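Local coordinates for internalin (Listeria monocytogenes serotype 4b, PDB 4FMZ), which probably contributes to bacterial adhesion to, or invasion of, host cells through a leucine-rich-repeat domain, as in other internalins, at residues 184-190 with 205-211; 236-240 with 255-260; 48-54 with 70-76; 142-148 with 162-167. All coordinates share one frame; numbering follows the deposited sequence. Where two conformers were deposited one is given.

Contact 1. Residues 184-190 with 205-211; sequences LNYNQIE and TAYVNQI. With EDO (1,2-ethanediol), chain E.
Asn209 reaches into the turn formed by residues 184-190 with both ends of its amide. Its ND2 gives one N-H to Leu184 O at 2.9 Å, close to the amide plane, and another to Ala206 O. OD1 is gripped by two backbone donors from opposite faces of its plane: Asn187 N at 3.0 Å and Ile189 N at 3.3 Å. With CG beside the backbone N (chi1 -79°), the amide is directed at residues 184-190, where bonds at both ends resist its rotation. One turn back, Asn187 ND2 likewise donates to a backbone carbonyl, Val162 O, but its OD1 is paired with Ser165 OG.

Asn185 OD1 takes Thr205 OG1 at 2.7 Å on an in-plane lone pair and Tyr207 N at 3.1 Å, while its amide lies flat over the Tyr207 ring, the planes 16° apart; a water bridges Asn185 ND2 and Thr205 OG1. Tyr186 N meets Tyr207 O at 2.8 Å, and Val208 CG1 packs on a face of the Tyr186 ring. A 1,2-ethanediol, probably from the crystallisation liquor, accepts from Gln188 NE2 on O1 and from Gln210 NE2 on O2, which donates to Asn187 O. As is characteristic of leucine-rich repeats, asparagine amides thus satisfy backbone groups just past the strands.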
loop_
_atom_site.group_PDB
_atom_site.type_symbol
_atom_site.label_atom_id
_atom_site.label_comp_id
_atom_site.label_asym_id
_atom_site.label_seq_id
_atom_site.Cartn_x
_atom_site.Cartn_y
_atom_site.Cartn_z
ATOM N N LEU A 184 -4.103 -2.144 -3.975
ATOM C CA LEU A 184 -4.917 -1.635 -5.075
ATOM C C LEU A 184 -6.214 -1.034 -4.529
ATOM O O LEU A 184 -7.255 -1.069 -5.194
ATOM C CB LEU A 184 -5.200 -2.742 -6.100
ATOM C CG LEU A 184 -3.976 -3.220 -6.928
ATOM C CD1 LEU A 184 -4.380 -4.306 -7.889
ATOM C CD2 LEU A 184 -3.308 -2.064 -7.701
ATOM N N ASN A 185 -6.131 -0.443 -3.332
ATOM C CA ASN A 185 -7.291 0.143 -2.649
ATOM C C ASN A 185 -7.881 1.320 -3.409
ATOM O O ASN A 185 -7.145 2.122 -3.980
ATOM C CB ASN A 185 -6.908 0.624 -1.242
ATOM C CG ASN A 185 -6.531 -0.462 -0.275
ATOM O OD1 ASN A 185 -6.914 -1.630 -0.411
ATOM N ND2 ASN A 185 -5.786 -0.090 0.748
ATOM N N TYR A 186 -9.214 1.430 -3.378
ATOM C CA TYR A 186 -10.008 2.545 -3.892
ATOM C C TYR A 186 -9.655 2.949 -5.345
ATOM O O TYR A 186 -9.374 4.118 -5.622
ATOM C CB TYR A 186 -9.875 3.763 -2.936
ATOM C CG TYR A 186 -11.055 4.719 -2.914
ATOM C CD1 TYR A 186 -11.909 4.837 -4.008
ATOM C CD2 TYR A 186 -11.267 5.570 -1.832
ATOM C CE1 TYR A 186 -12.965 5.742 -4.010
ATOM C CE2 TYR A 186 -12.331 6.471 -1.818
ATOM C CZ TYR A 186 -13.176 6.553 -2.911
ATOM O OH TYR A 186 -14.251 7.413 -2.913
ATOM N N ASN A 187 -9.753 2.006 -6.273
ATOM C CA ASN A 187 -9.532 2.325 -7.679
ATOM C C ASN A 187 -10.868 2.120 -8.412
ATOM O O ASN A 187 -11.911 2.357 -7.800
ATOM C CB ASN A 187 -8.371 1.494 -8.232
ATOM C CG ASN A 187 -7.040 1.918 -7.643
ATOM O OD1 ASN A 187 -6.697 3.101 -7.622
ATOM N ND2 ASN A 187 -6.262 0.972 -7.137
ATOM N N GLN A 188 -10.856 1.690 -9.688
ATOM C CA GLN A 188 -12.075 1.414 -10.470
ATOM C C GLN A 188 -11.968 -0.014 -11.050
ATOM O O GLN A 188 -12.369 -0.266 -12.188
ATOM C CB GLN A 188 -12.246 2.477 -11.591
ATOM C CG GLN A 188 -12.296 3.943 -11.121
ATOM C CD GLN A 188 -13.480 4.259 -10.231
ATOM O OE1 GLN A 188 -14.625 3.877 -10.507
ATOM N NE2 GLN A 188 -13.235 4.984 -9.144
ATOM N N ILE A 189 -11.417 -0.951 -10.249
ATOM C CA ILE A 189 -11.131 -2.311 -10.690
ATOM C C ILE A 189 -12.377 -3.209 -10.607
ATOM O O ILE A 189 -12.957 -3.408 -9.542
ATOM C CB ILE A 189 -9.922 -2.920 -9.917
ATOM C CG1 ILE A 189 -8.659 -2.038 -10.053
ATOM C CG2 ILE A 189 -9.608 -4.336 -10.405
ATOM C CD1 ILE A 189 -7.656 -2.213 -8.927
ATOM N N GLU A 190 -12.742 -3.779 -11.756
ATOM C CA GLU A 190 -13.858 -4.721 -11.899
ATOM C C GLU A 190 -13.356 -6.161 -11.963
ATOM O O GLU A 190 -14.006 -7.067 -11.442
ATOM C CB GLU A 190 -14.645 -4.427 -13.196
ATOM C CG GLU A 190 -15.431 -3.130 -13.215
ATOM C CD GLU A 190 -16.027 -2.786 -14.570
ATOM O OE1 GLU A 190 -16.570 -3.698 -15.235
ATOM O OE2 GLU A 190 -15.966 -1.599 -14.963
ATOM N N THR A 205 -4.305 -6.116 -0.603
ATOM C CA THR A 205 -5.382 -5.229 -0.178
ATOM C C THR A 205 -5.944 -4.572 -1.453
ATOM O O THR A 205 -5.189 -4.165 -2.341
ATOM C CB THR A 205 -4.952 -4.284 0.958
ATOM O OG1 THR A 205 -6.076 -3.498 1.370
ATOM C CG2 THR A 205 -3.776 -3.395 0.614
ATOM N N ALA A 206 -7.280 -4.583 -1.582
ATOM C CA ALA A 206 -7.963 -4.034 -2.751
ATOM C C ALA A 206 -9.381 -3.645 -2.362
ATOM O O ALA A 206 -10.319 -3.834 -3.145
ATOM C CB ALA A 206 -7.967 -5.054 -3.899
ATOM N N TYR A 207 -9.539 -3.065 -1.158
ATOM C CA TYR A 207 -10.863 -2.648 -0.724
ATOM C C TYR A 207 -11.347 -1.458 -1.560
ATOM O O TYR A 207 -10.526 -0.725 -2.118
ATOM C CB TYR A 207 -10.943 -2.358 0.794
ATOM C CG TYR A 207 -9.998 -1.310 1.345
ATOM C CD1 TYR A 207 -10.174 0.040 1.050
ATOM C CD2 TYR A 207 -9.037 -1.644 2.293
ATOM C CE1 TYR A 207 -9.337 1.017 1.591
ATOM C CE2 TYR A 207 -8.233 -0.667 2.888
ATOM C CZ TYR A 207 -8.371 0.660 2.516
ATOM O OH TYR A 207 -7.550 1.617 3.057
ATOM N N VAL A 208 -12.688 -1.298 -1.663
ATOM C CA VAL A 208 -13.364 -0.195 -2.358
ATOM C C VAL A 208 -13.017 -0.222 -3.865
ATOM O O VAL A 208 -12.363 0.661 -4.410
ATOM C CB VAL A 208 -13.138 1.200 -1.682
ATOM C CG1 VAL A 208 -13.992 2.287 -2.328
ATOM C CG2 VAL A 208 -13.461 1.136 -0.195
ATOM N N ASN A 209 -13.474 -1.276 -4.530
ATOM C CA ASN A 209 -13.357 -1.435 -5.969
ATOM C C ASN A 209 -14.717 -1.960 -6.444
ATOM O O ASN A 209 -15.720 -1.757 -5.741
ATOM C CB ASN A 209 -12.159 -2.342 -6.348
ATOM C CG ASN A 209 -10.843 -1.618 -6.283
ATOM O OD1 ASN A 209 -10.553 -0.759 -7.113
ATOM N ND2 ASN A 209 -10.027 -1.918 -5.284
ATOM N N GLN A 210 -14.768 -2.604 -7.610
ATOM C CA GLN A 210 -15.997 -3.161 -8.179
ATOM C C GLN A 210 -15.759 -4.643 -8.529
ATOM O O GLN A 210 -16.288 -5.144 -9.524
ATOM C CB GLN A 210 -16.406 -2.346 -9.435
ATOM C CG GLN A 210 -16.822 -0.897 -9.156
ATOM C CD GLN A 210 -16.712 -0.026 -10.390
ATOM O OE1 GLN A 210 -17.391 -0.234 -11.403
ATOM N NE2 GLN A 210 -15.849 0.979 -10.334
ATOM N N ILE A 211 -14.947 -5.335 -7.707
ATOM C CA ILE A 211 -14.549 -6.728 -7.918
ATOM C C ILE A 211 -15.719 -7.687 -7.612
ATOM O O ILE A 211 -16.279 -7.676 -6.509
ATOM C CB ILE A 211 -13.265 -7.064 -7.097
ATOM C CG1 ILE A 211 -12.064 -6.155 -7.541
ATOM C CG2 ILE A 211 -12.876 -8.547 -7.250
ATOM C CD1 ILE A 211 -10.937 -6.000 -6.488
HETATM C C1 EDO E . -16.028 3.091 -6.574
HETATM O O1 EDO E . -15.408 4.145 -7.300
HETATM C C2 EDO E . -15.030 1.924 -6.421
HETATM O O2 EDO E . -14.642 1.470 -7.709
HETATM O O HOH W 1 -5.277 -1.739 3.525
#

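Contact 2. Residues 236-240 with 255-260; sequences LSPLA and ISDINA
Leu236 carries this contact, its side chain directed at residues 255-260 and meeting a different neighbour at each step. CB lies 3.9 Å from Ala260 CB, and Ala260 CB also lies 3.3 Å from Leu236 O. CG, placed beside the backbone N (chi1 -67°), comes within 4.1 Å of Ile255 CG2. From there the branches part: CD1 touches Ile255 CG2 and Ile258 CG2, each at 3.9 Å, whereas CD2 meets Ile255 CD1 at 3.8 Å. Leu236 and Ile255 cross at about a right angle, but Ile258 runs alongside.

Polar groups are joined through water. One molecule links Leu236 N to Asp257 O; another donates to both Ala240 O and Ala260 O, and Ala240 CA makes a CA-H...O contact with Ala260 O. Asp257 OD1 accepts from Asn259 N at 2.8 Å, an Asx turn leading into the 3-10 segment. Successive short 3-10 segments with leucine and isoleucine side chains packed between them are characteristic of the convex side of internalin leucine-rich repeats.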
loop_
_atom_site.group_PDB
_atom_site.type_symbol
_atom_site.label_atom_id
_atom_site.label_comp_id
_atom_site.label_asym_id
_atom_site.label_seq_id
_atom_site.Cartn_x
_atom_site.Cartn_y
_atom_site.Cartn_z
ATOM N N LEU A 236 -16.741 -17.234 -2.007
ATOM C CA LEU A 236 -15.510 -17.347 -1.227
ATOM C C LEU A 236 -14.736 -18.641 -1.485
ATOM O O LEU A 236 -13.634 -18.771 -0.957
ATOM C CB LEU A 236 -15.812 -17.250 0.283
ATOM C CG LEU A 236 -16.319 -15.921 0.832
ATOM C CD1 LEU A 236 -16.368 -15.953 2.341
ATOM C CD2 LEU A 236 -15.438 -14.769 0.380
ATOM N N SER A 237 -15.278 -19.584 -2.287
ATOM C CA SER A 237 -14.638 -20.880 -2.585
ATOM C C SER A 237 -13.153 -20.724 -3.043
ATOM O O SER A 237 -12.348 -21.539 -2.586
ATOM C CB SER A 237 -15.461 -21.716 -3.573
ATOM O OG SER A 237 -15.433 -21.239 -4.910
ATOM N N PRO A 238 -12.712 -19.655 -3.782
ATOM C CA PRO A 238 -11.269 -19.537 -4.112
ATOM C C PRO A 238 -10.328 -19.391 -2.897
ATOM O O PRO A 238 -9.130 -19.569 -3.055
ATOM C CB PRO A 238 -11.213 -18.273 -4.977
ATOM C CG PRO A 238 -12.574 -18.169 -5.572
ATOM C CD PRO A 238 -13.471 -18.563 -4.433
ATOM N N LEU A 239 -10.856 -19.095 -1.692
ATOM C CA LEU A 239 -10.037 -18.947 -0.478
ATOM C C LEU A 239 -9.837 -20.270 0.264
ATOM O O LEU A 239 -9.009 -20.329 1.170
ATOM C CB LEU A 239 -10.692 -17.933 0.516
ATOM C CG LEU A 239 -11.104 -16.560 -0.005
ATOM C CD1 LEU A 239 -11.753 -15.738 1.106
ATOM C CD2 LEU A 239 -9.915 -15.808 -0.591
ATOM N N ALA A 240 -10.619 -21.313 -0.094
ATOM C CA ALA A 240 -10.691 -22.602 0.596
ATOM C C ALA A 240 -9.357 -23.294 0.896
ATOM O O ALA A 240 -9.257 -23.935 1.949
ATOM C CB ALA A 240 -11.600 -23.561 -0.153
ATOM N N ILE A 255 -21.750 -11.708 0.154
ATOM C CA ILE A 255 -21.511 -13.085 0.596
ATOM C C ILE A 255 -22.691 -13.602 1.420
ATOM O O ILE A 255 -23.133 -12.916 2.344
ATOM C CB ILE A 255 -20.186 -13.122 1.416
ATOM C CG1 ILE A 255 -18.977 -12.688 0.551
ATOM C CG2 ILE A 255 -19.941 -14.485 2.103
ATOM C CD1 ILE A 255 -17.865 -12.054 1.370
ATOM N N SER A 256 -23.166 -14.819 1.120
ATOM C CA SER A 256 -24.237 -15.440 1.907
ATOM C C SER A 256 -23.779 -16.779 2.473
ATOM O O SER A 256 -24.467 -17.359 3.311
ATOM C CB SER A 256 -25.514 -15.616 1.083
ATOM O OG SER A 256 -25.298 -16.365 -0.095
ATOM N N ASP A 257 -22.605 -17.253 2.037
ATOM C CA ASP A 257 -22.053 -18.544 2.424
ATOM C C ASP A 257 -20.563 -18.403 2.754
ATOM O O ASP A 257 -19.787 -17.924 1.922
ATOM C CB ASP A 257 -22.284 -19.551 1.259
ATOM C CG ASP A 257 -21.844 -20.988 1.461
ATOM O OD1 ASP A 257 -21.054 -21.245 2.386
ATOM O OD2 ASP A 257 -22.249 -21.848 0.651
ATOM N N ILE A 258 -20.165 -18.862 3.958
ATOM C CA ILE A 258 -18.771 -18.812 4.395
ATOM C C ILE A 258 -18.179 -20.226 4.631
ATOM O O ILE A 258 -17.152 -20.322 5.308
ATOM C CB ILE A 258 -18.565 -17.898 5.646
ATOM C CG1 ILE A 258 -19.360 -18.391 6.888
ATOM C CG2 ILE A 258 -18.834 -16.431 5.316
ATOM C CD1 ILE A 258 -18.693 -18.032 8.261
ATOM N N ASN A 259 -18.783 -21.307 4.058
ATOM C CA ASN A 259 -18.277 -22.679 4.212
ATOM C C ASN A 259 -16.787 -22.779 3.839
ATOM O O ASN A 259 -16.050 -23.547 4.453
ATOM C CB ASN A 259 -19.086 -23.670 3.367
ATOM C CG ASN A 259 -18.684 -25.109 3.576
ATOM O OD1 ASN A 259 -18.991 -25.722 4.605
ATOM N ND2 ASN A 259 -17.957 -25.671 2.615
ATOM N N ALA A 260 -16.351 -21.991 2.850
ATOM C CA ALA A 260 -14.974 -21.957 2.344
ATOM C C ALA A 260 -13.895 -21.636 3.408
ATOM O O ALA A 260 -12.723 -21.891 3.149
ATOM C CB ALA A 260 -14.871 -20.945 1.220
HETATM O O HOH W 2 -18.895 -18.456 -0.647
HETATM O O HOH W 3 -11.409 -24.105 3.858
#

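Contact 3. Residues 48-54 with 70-76; sequences KLVVAGE and YLNLNGN. With EDO (1,2-ethanediol), chain D.
Residues 48-50 and 70-72 run as neighbouring parallel strands, their axes 4.9 Å apart at closest and 4° from parallel, with Leu49 N bonded to Tyr70 O and Asn72 N to Leu49 O. On the face bearing Lys48, Val50, Tyr70 and Asn72, the fully extended lysine lies alongside the tyrosine. Both CG atoms are anti to their backbone N, which sends the two chains out in the same direction. Lys48 CE lies over the Tyr70 ring near its rim, and NZ stands 4.7 Å from the centroid, a cation-pi contact; Val50 CG2 touches the ring edge at CE1, 3.9 Å away. On the other face, Leu71 CD1 packs at 3.9 Å on CD2 of Leu49, which also touches helix 19-29.

Past the strands, Asn76 ND2 donates to Val51 O at 2.9 Å, in the amide plane, and also to Leu73 O, while its OD1 accepts from Val56 N and, weakly, from Glu54 N. Gly53 N reaches Asn74 O at 2.8 Å. Backbone pairing is thus supplemented at the turn by the Asn76 amide, with leucines on one face and a lysine lying over a tyrosine on the other.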
loop_
_atom_site.group_PDB
_atom_site.type_symbol
_atom_site.label_atom_id
_atom_site.label_comp_id
_atom_site.label_asym_id
_atom_site.label_seq_id
_atom_site.Cartn_x
_atom_site.Cartn_y
_atom_site.Cartn_z
ATOM N N LYS A 48 23.427 11.190 1.057
ATOM C CA LYS A 48 22.088 11.192 1.645
ATOM C C LYS A 48 21.661 12.622 1.997
ATOM O O LYS A 48 22.386 13.345 2.701
ATOM C CB LYS A 48 22.080 10.294 2.897
ATOM C CG LYS A 48 20.765 10.248 3.667
ATOM C CD LYS A 48 20.797 9.155 4.734
ATOM C CE LYS A 48 19.534 9.108 5.558
ATOM N NZ LYS A 48 19.548 7.979 6.521
ATOM N N LEU A 49 20.489 13.027 1.498
ATOM C CA LEU A 49 19.902 14.339 1.794
ATOM C C LEU A 49 18.428 14.177 2.121
ATOM O O LEU A 49 17.692 13.524 1.373
ATOM C CB LEU A 49 20.101 15.340 0.639
ATOM C CG LEU A 49 19.614 16.790 0.861
ATOM C CD1 LEU A 49 20.552 17.572 1.778
ATOM C CD2 LEU A 49 19.471 17.520 -0.458
ATOM N N VAL A 50 18.005 14.766 3.258
ATOM C CA VAL A 50 16.624 14.711 3.730
ATOM C C VAL A 50 16.142 16.132 4.007
ATOM O O VAL A 50 16.632 16.783 4.932
ATOM C CB VAL A 50 16.454 13.792 4.979
ATOM C CG1 VAL A 50 15.011 13.827 5.507
ATOM C CG2 VAL A 50 16.868 12.355 4.680
ATOM N N VAL A 51 15.208 16.629 3.186
ATOM C CA VAL A 51 14.586 17.958 3.380
ATOM C C VAL A 51 13.085 17.682 3.256
ATOM O O VAL A 51 12.490 17.862 2.189
ATOM C CB VAL A 51 15.100 19.114 2.449
ATOM C CG1 VAL A 51 14.526 20.474 2.871
ATOM C CG2 VAL A 51 16.620 19.182 2.426
ATOM N N ALA A 52 12.504 17.142 4.334
ATOM C CA ALA A 52 11.109 16.729 4.347
ATOM C C ALA A 52 10.206 17.669 5.190
ATOM O O ALA A 52 10.607 18.160 6.245
ATOM C CB ALA A 52 10.997 15.294 4.851
ATOM N N GLY A 53 8.983 17.872 4.702
ATOM C CA GLY A 53 7.967 18.679 5.362
ATOM C C GLY A 53 8.286 20.156 5.472
ATOM O O GLY A 53 7.983 20.762 6.500
ATOM N N GLU A 54 8.903 20.743 4.422
ATOM C CA GLU A 54 9.221 22.179 4.391
ATOM C C GLU A 54 8.411 22.831 3.262
ATOM O O GLU A 54 7.287 22.404 3.027
ATOM C CB GLU A 54 10.745 22.423 4.238
ATOM C CG GLU A 54 11.596 21.867 5.371
ATOM C CD GLU A 54 11.342 22.397 6.776
ATOM O OE1 GLU A 54 10.824 23.529 6.918
ATOM O OE2 GLU A 54 11.681 21.675 7.742
ATOM N N TYR A 70 20.514 8.572 -1.839
ATOM C CA TYR A 70 19.285 8.610 -1.064
ATOM C C TYR A 70 18.808 10.055 -0.940
ATOM O O TYR A 70 19.527 10.916 -0.442
ATOM C CB TYR A 70 19.558 7.963 0.309
ATOM C CG TYR A 70 18.408 7.878 1.288
ATOM C CD1 TYR A 70 17.919 9.020 1.920
ATOM C CD2 TYR A 70 17.925 6.643 1.714
ATOM C CE1 TYR A 70 16.927 8.940 2.894
ATOM C CE2 TYR A 70 16.933 6.552 2.690
ATOM C CZ TYR A 70 16.423 7.704 3.263
ATOM O OH TYR A 70 15.459 7.621 4.233
ATOM N N LEU A 71 17.589 10.313 -1.407
ATOM C CA LEU A 71 17.024 11.646 -1.382
ATOM C C LEU A 71 15.583 11.601 -0.944
ATOM O O LEU A 71 14.764 10.940 -1.588
ATOM C CB LEU A 71 17.153 12.309 -2.770
ATOM C CG LEU A 71 16.491 13.685 -2.915
ATOM C CD1 LEU A 71 17.162 14.731 -2.027
ATOM C CD2 LEU A 71 16.496 14.122 -4.347
ATOM N N ASN A 72 15.274 12.310 0.154
ATOM C CA ASN A 72 13.928 12.398 0.694
ATOM C C ASN A 72 13.456 13.862 0.674
ATOM O O ASN A 72 13.903 14.683 1.482
ATOM C CB ASN A 72 13.868 11.799 2.108
ATOM C CG ASN A 72 12.524 11.904 2.783
ATOM O OD1 ASN A 72 11.568 12.499 2.275
ATOM N ND2 ASN A 72 12.443 11.372 3.984
ATOM N N LEU A 73 12.529 14.165 -0.239
ATOM C CA LEU A 73 11.950 15.498 -0.377
ATOM C C LEU A 73 10.426 15.434 -0.191
ATOM O O LEU A 73 9.673 16.205 -0.806
ATOM C CB LEU A 73 12.318 16.120 -1.726
ATOM C CG LEU A 73 13.794 16.477 -1.935
ATOM C CD1 LEU A 73 14.044 16.842 -3.363
ATOM C CD2 LEU A 73 14.237 17.638 -1.012
ATOM N N ASN A 74 9.991 14.555 0.726
ATOM C CA ASN A 74 8.588 14.372 1.120
ATOM C C ASN A 74 7.987 15.654 1.636
ATOM O O ASN A 74 8.672 16.385 2.356
ATOM C CB ASN A 74 8.501 13.366 2.275
ATOM C CG ASN A 74 8.217 11.963 1.894
ATOM O OD1 ASN A 74 7.138 11.645 1.391
ATOM N ND2 ASN A 74 9.137 11.082 2.241
ATOM N N GLY A 75 6.717 15.894 1.316
ATOM C CA GLY A 75 5.965 17.029 1.845
ATOM C C GLY A 75 6.490 18.433 1.604
ATOM O O GLY A 75 6.622 19.203 2.553
ATOM N N ASN A 76 6.757 18.801 0.345
ATOM C CA ASN A 76 7.183 20.160 -0.003
ATOM C C ASN A 76 6.203 20.726 -1.058
ATOM O O ASN A 76 5.039 20.313 -1.074
ATOM C CB ASN A 76 8.644 20.175 -0.479
ATOM C CG ASN A 76 9.621 19.929 0.631
ATOM O OD1 ASN A 76 9.792 20.760 1.513
ATOM N ND2 ASN A 76 10.268 18.779 0.625
HETATM C C1 EDO D . 26.269 12.027 3.392
HETATM O O1 EDO D . 25.122 12.835 3.208
HETATM C C2 EDO D . 25.990 10.948 4.446
HETATM O O2 EDO D . 27.156 10.163 4.574
#

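Contact 4. Residues 142-148 with 162-167; sequences NHNLSDL and VTESKV
His143 and Glu164 lie side by side and point the same way, at a place where two successive turns of the leucine-rich-repeat solenoid stack. The bond that joins them runs from the ring to the backbone: His143 ND1 donates to Glu164 O at 2.8 Å, almost straight at 169°, with the oxygen in the ring plane. The ring is tilted 46° to the carboxylate, and CE1 is the ring atom nearest to OE1, at 3.4 Å.

Lys166 extends alongside Asn144, its CE 3.7 Å from Asn144 OD1, while the amide nitrogen of Asn144 is bonded to Asn121. The apolar side chains approach in other ways. Leu148 and Val162 approach tip to tip, CD2 to CG2 at 4.0 Å; Leu148 crosses Val167 at about a right angle, CD1 to CG1 at 3.8 Å; and Leu145 crosses Val162 in the same manner. Ser165 OG, whose outside partner is Asn187 of the following turn, also accepts from Val167 N, forming an ST turn. At its side, Lys166 N donates to Leu145 O at 2.9 Å; the nitrogen stands nearly in line with the carbonyl bond, though the N-H itself is bent away, 137° at the hydrogen.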
loop_
_atom_site.group_PDB
_atom_site.type_symbol
_atom_site.label_atom_id
_atom_site.label_comp_id
_atom_site.label_asym_id
_atom_site.label_seq_id
_atom_site.Cartn_x
_atom_site.Cartn_y
_atom_site.Cartn_z
ATOM N N ASN A 142 -2.485 9.172 -6.707
ATOM C CA ASN A 142 -2.285 9.908 -7.950
ATOM C C ASN A 142 -3.638 9.712 -8.616
ATOM O O ASN A 142 -3.845 8.730 -9.323
ATOM C CB ASN A 142 -1.084 9.377 -8.747
ATOM C CG ASN A 142 0.223 9.918 -8.237
ATOM O OD1 ASN A 142 0.637 11.024 -8.590
ATOM N ND2 ASN A 142 0.878 9.182 -7.350
ATOM N N HIS A 143 -4.605 10.562 -8.235
ATOM C CA HIS A 143 -6.026 10.451 -8.587
ATOM C C HIS A 143 -6.339 10.326 -10.077
ATOM O O HIS A 143 -7.356 9.724 -10.414
ATOM C CB HIS A 143 -6.818 11.624 -7.995
ATOM C CG HIS A 143 -6.673 11.743 -6.505
ATOM N ND1 HIS A 143 -6.792 10.638 -5.669
ATOM C CD2 HIS A 143 -6.403 12.833 -5.748
ATOM C CE1 HIS A 143 -6.593 11.093 -4.442
ATOM N NE2 HIS A 143 -6.365 12.408 -4.438
ATOM N N ASN A 144 -5.473 10.839 -10.954
ATOM C CA ASN A 144 -5.715 10.829 -12.394
ATOM C C ASN A 144 -4.916 9.756 -13.153
ATOM O O ASN A 144 -5.006 9.694 -14.383
ATOM C CB ASN A 144 -5.453 12.215 -12.968
ATOM C CG ASN A 144 -6.401 13.243 -12.401
ATOM O OD1 ASN A 144 -7.627 13.118 -12.496
ATOM N ND2 ASN A 144 -5.858 14.259 -11.757
ATOM N N LEU A 145 -4.210 8.869 -12.426
ATOM C CA LEU A 145 -3.464 7.766 -13.026
ATOM C C LEU A 145 -4.433 6.642 -13.455
ATOM O O LEU A 145 -5.351 6.323 -12.703
ATOM C CB LEU A 145 -2.428 7.239 -12.014
ATOM C CG LEU A 145 -1.583 6.024 -12.415
ATOM C CD1 LEU A 145 -0.687 6.325 -13.626
ATOM C CD2 LEU A 145 -0.744 5.548 -11.243
ATOM N N SER A 146 -4.230 6.046 -14.652
ATOM C CA SER A 146 -5.081 4.936 -15.110
ATOM C C SER A 146 -4.300 3.868 -15.886
ATOM O O SER A 146 -4.676 2.698 -15.840
ATOM C CB SER A 146 -6.239 5.442 -15.967
ATOM O OG SER A 146 -5.782 5.994 -17.190
ATOM N N ASP A 147 -3.252 4.274 -16.618
ATOM C CA ASP A 147 -2.433 3.399 -17.449
ATOM C C ASP A 147 -1.166 2.909 -16.710
ATOM O O ASP A 147 -0.180 3.650 -16.588
ATOM C CB ASP A 147 -2.054 4.127 -18.751
ATOM C CG ASP A 147 -1.366 3.277 -19.799
ATOM O OD1 ASP A 147 -1.066 2.103 -19.507
ATOM O OD2 ASP A 147 -1.112 3.794 -20.908
ATOM N N LEU A 148 -1.181 1.636 -16.279
ATOM C CA LEU A 148 -0.035 1.044 -15.579
ATOM C C LEU A 148 0.910 0.265 -16.502
ATOM O O LEU A 148 1.840 -0.359 -15.993
ATOM C CB LEU A 148 -0.507 0.104 -14.457
ATOM C CG LEU A 148 -1.241 0.725 -13.279
ATOM C CD1 LEU A 148 -1.707 -0.347 -12.352
ATOM C CD2 LEU A 148 -0.367 1.749 -12.518
ATOM N N VAL A 162 -0.846 1.299 -5.570
ATOM C CA VAL A 162 -1.547 2.122 -6.565
ATOM C C VAL A 162 -2.944 2.311 -5.980
ATOM O O VAL A 162 -3.700 1.349 -5.914
ATOM C CB VAL A 162 -1.569 1.561 -8.017
ATOM C CG1 VAL A 162 -2.282 2.534 -8.959
ATOM C CG2 VAL A 162 -0.163 1.248 -8.536
ATOM N N THR A 163 -3.250 3.501 -5.462
ATOM C CA THR A 163 -4.546 3.731 -4.810
ATOM C C THR A 163 -5.225 5.017 -5.238
ATOM O O THR A 163 -4.561 5.930 -5.732
ATOM C CB THR A 163 -4.374 3.784 -3.268
ATOM O OG1 THR A 163 -3.522 4.881 -2.936
ATOM C CG2 THR A 163 -3.830 2.477 -2.669
ATOM N N GLU A 164 -6.553 5.113 -4.972
ATOM C CA GLU A 164 -7.396 6.304 -5.178
ATOM C C GLU A 164 -7.276 6.887 -6.591
ATOM O O GLU A 164 -7.299 8.113 -6.762
ATOM C CB GLU A 164 -7.026 7.383 -4.147
ATOM C CG GLU A 164 -7.256 6.959 -2.711
ATOM C CD GLU A 164 -6.828 8.027 -1.726
ATOM O OE1 GLU A 164 -7.366 9.156 -1.789
ATOM O OE2 GLU A 164 -5.939 7.736 -0.901
ATOM N N SER A 165 -7.127 6.017 -7.587
ATOM C CA SER A 165 -6.895 6.436 -8.964
ATOM C C SER A 165 -8.002 5.982 -9.922
ATOM O O SER A 165 -9.012 5.418 -9.501
ATOM C CB SER A 165 -5.551 5.885 -9.439
ATOM O OG SER A 165 -5.651 4.488 -9.653
ATOM N N LYS A 166 -7.786 6.225 -11.222
ATOM C CA LYS A 166 -8.713 5.847 -12.284
ATOM C C LYS A 166 -8.307 4.480 -12.887
ATOM O O LYS A 166 -8.831 4.092 -13.936
ATOM C CB LYS A 166 -8.769 6.958 -13.353
ATOM C CG LYS A 166 -9.464 8.215 -12.847
ATOM C CD LYS A 166 -9.591 9.291 -13.906
ATOM C CE LYS A 166 -10.142 10.559 -13.290
ATOM N NZ LYS A 166 -10.469 11.587 -14.312
ATOM N N VAL A 167 -7.413 3.728 -12.185
ATOM C CA VAL A 167 -6.925 2.410 -12.621
ATOM C C VAL A 167 -8.068 1.383 -12.632
ATOM O O VAL A 167 -8.691 1.099 -11.608
ATOM C CB VAL A 167 -5.696 1.890 -11.812
ATOM C CG1 VAL A 167 -5.459 0.384 -12.028
ATOM C CG2 VAL A 167 -4.440 2.680 -12.172
HETATM O O HOH W 4 -9.719 9.274 -8.883
#

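In the fold
From the N terminus, contact 3 comes first, pairing strands 48-50 and 70-72 and the turns after them, close to helix 19-29. Contact 4 follows, joining the loops after strands 136-138 and 159-161, and contact 1 does the same for those after 181-183 and 203-205. Contact 2 lies farthest along, between the loops before and after strand 247-249. Each closes a loop of about fifteen residues, and all four run in series without nesting or crossing. Contacts 4 and 1 touch directly, through Asn187; contacts 2 and 3 stand about 46 Å apart between centres, on opposite sides of the chain's centre. Repeated neighbour-to-neighbour joins thus build the long solenoid.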